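Local atomic coordinates of putative thiol-disulfide isomerase or thioredoxin (Salmonella enterica subsp. enterica serovar Typhimurium, PDB entry 3L9V), a protein that probably catalyses thiol-disulfide exchange during oxidative protein folding, as a DsbA-like oxidoreductase with a thioredoxin fold. Residues L73-F87 with D102-S114. Numbering follows the deposited sequence.
Sequences LAMVMKETDVIEKAF and DVRRVFMSATGIS
Helix 80-87 and helix 102-111 approach to 9.1 Å between axes with their directions 131° apart, and V82 and A110 are the residues whose CA atoms come nearest, at 6.1 Å. Helix 73-77, followed by a Schellman motif in which K78 has positive phi, keeps its axis 12.6 Å from helix 102-111, a gap that side chains bridge. F107 does most of this. A chi1 of -170°, which sets CG opposite the backbone N, carries its ring into a hole formed by L73, A74, M77 and I83, a knob-into-hole fit. Two CH-pi contacts sandwich the ring: I83 CD1 lies 3.8 Å from the F107 centroid over one face, and L73 CD2 lies 3.9 Å from it over the opposite face. M77 SE comes to the edge of the F107 ring, near its plane, a Met-aromatic contact in selenomethionine form, and also touches I113 CD1. These helices lie within the DsbA-like thioredoxin domain; in DsbA relatives a helical domain is inserted into the thioredoxin fold, and this all-helical packing is consistent with that. Y118 of helix 115-121 meets the F107 ring edge-to-face. Farther along, A86 CB fits against A110 CB at 3.6 Å and also against V106 CG1. V106 CG1 also lies over one face of the F87 ring, a CH-pi contact, while V103 O lies 3.4 Å from F87 CZ at the ring edge. Near the helix end, T111 directs CG2 onto I83 CD1, tightly at 3.5 Å. Its OG1, placed between backbone N and carbonyl carbon (chi1 65°), turns back to donate to F107 O and accepts from I113 N in an ST turn.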
# COMPACT_ATOMS: atom_id res chain seq x y z
N LEU A 73 11.28 -3.02 4.37
CA LEU A 73 12.11 -2.56 5.49
C LEU A 73 11.28 -1.69 6.42
O LEU A 73 11.27 -1.90 7.64
CB LEU A 73 13.37 -1.82 4.99
CG LEU A 73 14.26 -1.30 6.11
CD1 LEU A 73 14.77 -2.46 7.00
CD2 LEU A 73 15.43 -0.50 5.52
N ALA A 74 10.57 -0.73 5.84
CA ALA A 74 9.58 0.05 6.56
C ALA A 74 8.64 -0.82 7.42
O ALA A 74 8.41 -0.54 8.59
CB ALA A 74 8.74 0.88 5.59
N MSE A 75 8.06 -1.85 6.82
CA MSE A 75 7.17 -2.74 7.57
C MSE A 75 7.92 -3.40 8.75
O MSE A 75 7.48 -3.35 9.89
CB MSE A 75 6.55 -3.80 6.65
CG MSE A 75 5.75 -3.27 5.43
SE MSE A 75 5.15 -4.75 4.24
CE MSE A 75 3.60 -5.11 5.32
N VAL A 76 9.07 -4.00 8.48
CA VAL A 76 9.84 -4.60 9.57
C VAL A 76 10.09 -3.59 10.70
O VAL A 76 9.97 -3.94 11.87
CB VAL A 76 11.16 -5.18 9.06
CG1 VAL A 76 12.07 -5.58 10.24
CG2 VAL A 76 10.88 -6.39 8.17
N MSE A 77 10.37 -2.33 10.34
CA MSE A 77 10.73 -1.30 11.32
C MSE A 77 9.53 -0.55 11.87
O MSE A 77 9.69 0.29 12.75
CB MSE A 77 11.70 -0.26 10.71
CG MSE A 77 13.09 -0.78 10.40
SE MSE A 77 14.18 0.57 9.45
CE MSE A 77 14.04 2.06 10.66
N LYS A 78 8.34 -0.85 11.38
CA LYS A 78 7.14 -0.17 11.86
C LYS A 78 7.17 1.30 11.55
O LYS A 78 6.74 2.13 12.36
CB LYS A 78 6.97 -0.38 13.37
CG LYS A 78 6.82 -1.86 13.73
CD LYS A 78 6.66 -2.08 15.23
CE LYS A 78 6.53 -3.57 15.52
NZ LYS A 78 6.64 -3.88 16.98
N GLU A 79 7.68 1.61 10.36
CA GLU A 79 7.85 2.98 9.91
C GLU A 79 7.06 3.25 8.62
O GLU A 79 7.40 4.16 7.86
CB GLU A 79 9.33 3.28 9.67
CG GLU A 79 10.21 3.16 10.91
CD GLU A 79 10.22 4.43 11.73
OE1 GLU A 79 9.16 5.10 11.80
OE2 GLU A 79 11.29 4.77 12.28
N THR A 80 6.02 2.48 8.36
CA THR A 80 5.29 2.70 7.09
C THR A 80 4.66 4.09 6.99
O THR A 80 4.69 4.71 5.93
CB THR A 80 4.21 1.64 6.87
OG1 THR A 80 3.32 1.66 7.98
CG2 THR A 80 4.83 0.27 6.72
N ASP A 81 4.14 4.62 8.10
CA ASP A 81 3.57 5.96 8.07
C ASP A 81 4.52 7.04 7.50
O ASP A 81 4.19 7.69 6.51
CB ASP A 81 2.98 6.37 9.43
CG ASP A 81 4.00 6.33 10.59
OD1 ASP A 81 3.59 6.61 11.73
OD2 ASP A 81 5.19 6.03 10.37
N VAL A 82 5.71 7.21 8.09
CA VAL A 82 6.63 8.23 7.57
C VAL A 82 7.18 7.86 6.20
O VAL A 82 7.41 8.72 5.35
CB VAL A 82 7.80 8.53 8.55
CG1 VAL A 82 7.28 9.08 9.83
CG2 VAL A 82 8.63 7.27 8.81
N ILE A 83 7.40 6.57 5.99
CA ILE A 83 7.96 6.13 4.71
C ILE A 83 6.97 6.39 3.56
O ILE A 83 7.36 6.77 2.46
CB ILE A 83 8.39 4.65 4.76
CG1 ILE A 83 9.62 4.51 5.67
CG2 ILE A 83 8.71 4.13 3.39
CD1 ILE A 83 10.77 5.43 5.21
N GLU A 84 5.68 6.20 3.82
CA GLU A 84 4.69 6.32 2.75
C GLU A 84 4.62 7.77 2.26
O GLU A 84 4.66 8.04 1.07
CB GLU A 84 3.31 5.83 3.21
CG GLU A 84 2.31 5.72 2.08
CD GLU A 84 0.96 5.12 2.51
OE1 GLU A 84 0.75 4.84 3.71
OE2 GLU A 84 0.11 4.92 1.63
N LYS A 85 4.52 8.67 3.22
CA LYS A 85 4.51 10.10 2.98
C LYS A 85 5.80 10.51 2.28
O LYS A 85 5.76 11.26 1.30
CB LYS A 85 4.37 10.84 4.31
CG LYS A 85 3.93 12.28 4.15
CD LYS A 85 3.42 12.89 5.45
NZ LYS A 85 2.83 15.08 6.55
N ALA A 86 6.93 10.00 2.75
CA ALA A 86 8.22 10.38 2.15
C ALA A 86 8.39 9.96 0.68
O ALA A 86 8.88 10.74 -0.14
CB ALA A 86 9.38 9.86 2.99
N PHE A 87 8.00 8.72 0.35
CA PHE A 87 8.18 8.24 -1.01
C PHE A 87 7.18 8.82 -2.03
O PHE A 87 7.50 8.96 -3.21
CB PHE A 87 8.20 6.72 -1.06
CG PHE A 87 9.53 6.11 -0.67
CD1 PHE A 87 10.69 6.44 -1.35
CD2 PHE A 87 9.61 5.19 0.35
CE1 PHE A 87 11.90 5.86 -1.00
CE2 PHE A 87 10.83 4.62 0.71
CZ PHE A 87 11.97 4.96 0.04
N ASP A 102 18.66 7.15 -4.60
CA ASP A 102 17.57 8.02 -4.21
C ASP A 102 16.70 7.31 -3.16
O ASP A 102 16.32 7.91 -2.16
CB ASP A 102 16.71 8.38 -5.42
CG ASP A 102 17.33 9.44 -6.30
OD1 ASP A 102 18.00 10.35 -5.77
OD2 ASP A 102 17.12 9.38 -7.53
N VAL A 103 16.36 6.04 -3.43
CA VAL A 103 15.48 5.27 -2.53
C VAL A 103 16.04 5.26 -1.11
O VAL A 103 15.34 5.60 -0.17
CB VAL A 103 15.30 3.82 -3.03
CG1 VAL A 103 14.55 2.97 -2.00
CG2 VAL A 103 14.58 3.83 -4.36
N ARG A 104 17.31 4.89 -0.98
CA ARG A 104 17.97 4.85 0.32
C ARG A 104 18.04 6.22 0.98
O ARG A 104 17.86 6.38 2.19
CB ARG A 104 19.38 4.24 0.19
CG ARG A 104 20.30 4.55 1.40
CD ARG A 104 21.62 3.83 1.28
NE ARG A 104 22.37 4.35 0.15
CZ ARG A 104 23.32 3.69 -0.49
NH1 ARG A 104 23.66 2.47 -0.09
NH2 ARG A 104 23.92 4.26 -1.53
N ARG A 105 18.33 7.23 0.18
CA ARG A 105 18.44 8.60 0.68
C ARG A 105 17.11 9.06 1.27
O ARG A 105 17.06 9.59 2.39
CB ARG A 105 18.94 9.53 -0.44
CG ARG A 105 19.20 10.96 -0.02
CD ARG A 105 19.67 11.80 -1.21
NE ARG A 105 18.87 11.58 -2.42
CZ ARG A 105 17.66 12.10 -2.63
NH1 ARG A 105 17.09 12.87 -1.71
NH2 ARG A 105 17.02 11.84 -3.75
N VAL A 106 16.01 8.86 0.55
CA VAL A 106 14.71 9.26 1.08
C VAL A 106 14.35 8.42 2.33
O VAL A 106 13.71 8.93 3.26
CB VAL A 106 13.59 9.10 0.02
CG1 VAL A 106 12.22 9.22 0.68
CG2 VAL A 106 13.77 10.11 -1.14
N PHE A 107 14.71 7.14 2.36
CA PHE A 107 14.34 6.31 3.51
C PHE A 107 15.07 6.82 4.75
O PHE A 107 14.47 7.01 5.81
CB PHE A 107 14.69 4.84 3.24
CG PHE A 107 14.13 3.87 4.26
CD1 PHE A 107 14.67 3.79 5.53
CD2 PHE A 107 13.09 3.02 3.92
CE1 PHE A 107 14.17 2.88 6.47
CE2 PHE A 107 12.57 2.12 4.83
CZ PHE A 107 13.10 2.05 6.12
N MSE A 108 16.37 7.07 4.60
CA MSE A 108 17.21 7.58 5.70
C MSE A 108 16.75 8.93 6.21
O MSE A 108 16.72 9.17 7.40
CB MSE A 108 18.67 7.72 5.25
CG MSE A 108 19.35 6.39 5.07
SE MSE A 108 21.08 6.67 4.27
CE MSE A 108 21.69 8.03 5.58
N SER A 109 16.36 9.81 5.29
CA SER A 109 15.90 11.13 5.68
C SER A 109 14.58 11.06 6.45
O SER A 109 14.34 11.85 7.35
CB SER A 109 15.73 12.01 4.45
OG SER A 109 15.18 13.27 4.80
N ALA A 110 13.72 10.13 6.10
CA ALA A 110 12.40 10.04 6.73
C ALA A 110 12.51 9.38 8.10
O ALA A 110 11.74 9.67 9.03
CB ALA A 110 11.46 9.25 5.84
N THR A 111 13.46 8.47 8.24
CA THR A 111 13.50 7.70 9.49
C THR A 111 14.66 8.04 10.44
O THR A 111 14.58 7.76 11.64
CB THR A 111 13.51 6.22 9.18
OG1 THR A 111 14.73 5.90 8.49
CG2 THR A 111 12.27 5.86 8.30
N GLY A 112 15.72 8.63 9.91
CA GLY A 112 16.90 8.94 10.70
C GLY A 112 17.82 7.73 10.81
O GLY A 112 18.79 7.77 11.55
N ILE A 113 17.51 6.65 10.09
CA ILE A 113 18.38 5.48 10.14
C ILE A 113 19.72 5.87 9.51
O ILE A 113 19.77 6.74 8.65
CB ILE A 113 17.75 4.22 9.44
CG1 ILE A 113 18.48 2.94 9.83
CG2 ILE A 113 17.77 4.32 7.92
CD1 ILE A 113 18.03 1.71 9.02
N SER A 114 20.81 5.26 9.97
CA SER A 114 22.11 5.61 9.43
C SER A 114 22.38 4.84 8.15
O SER A 114 21.76 3.80 7.87
CB SER A 114 23.21 5.35 10.46
OG SER A 114 23.44 3.96 10.64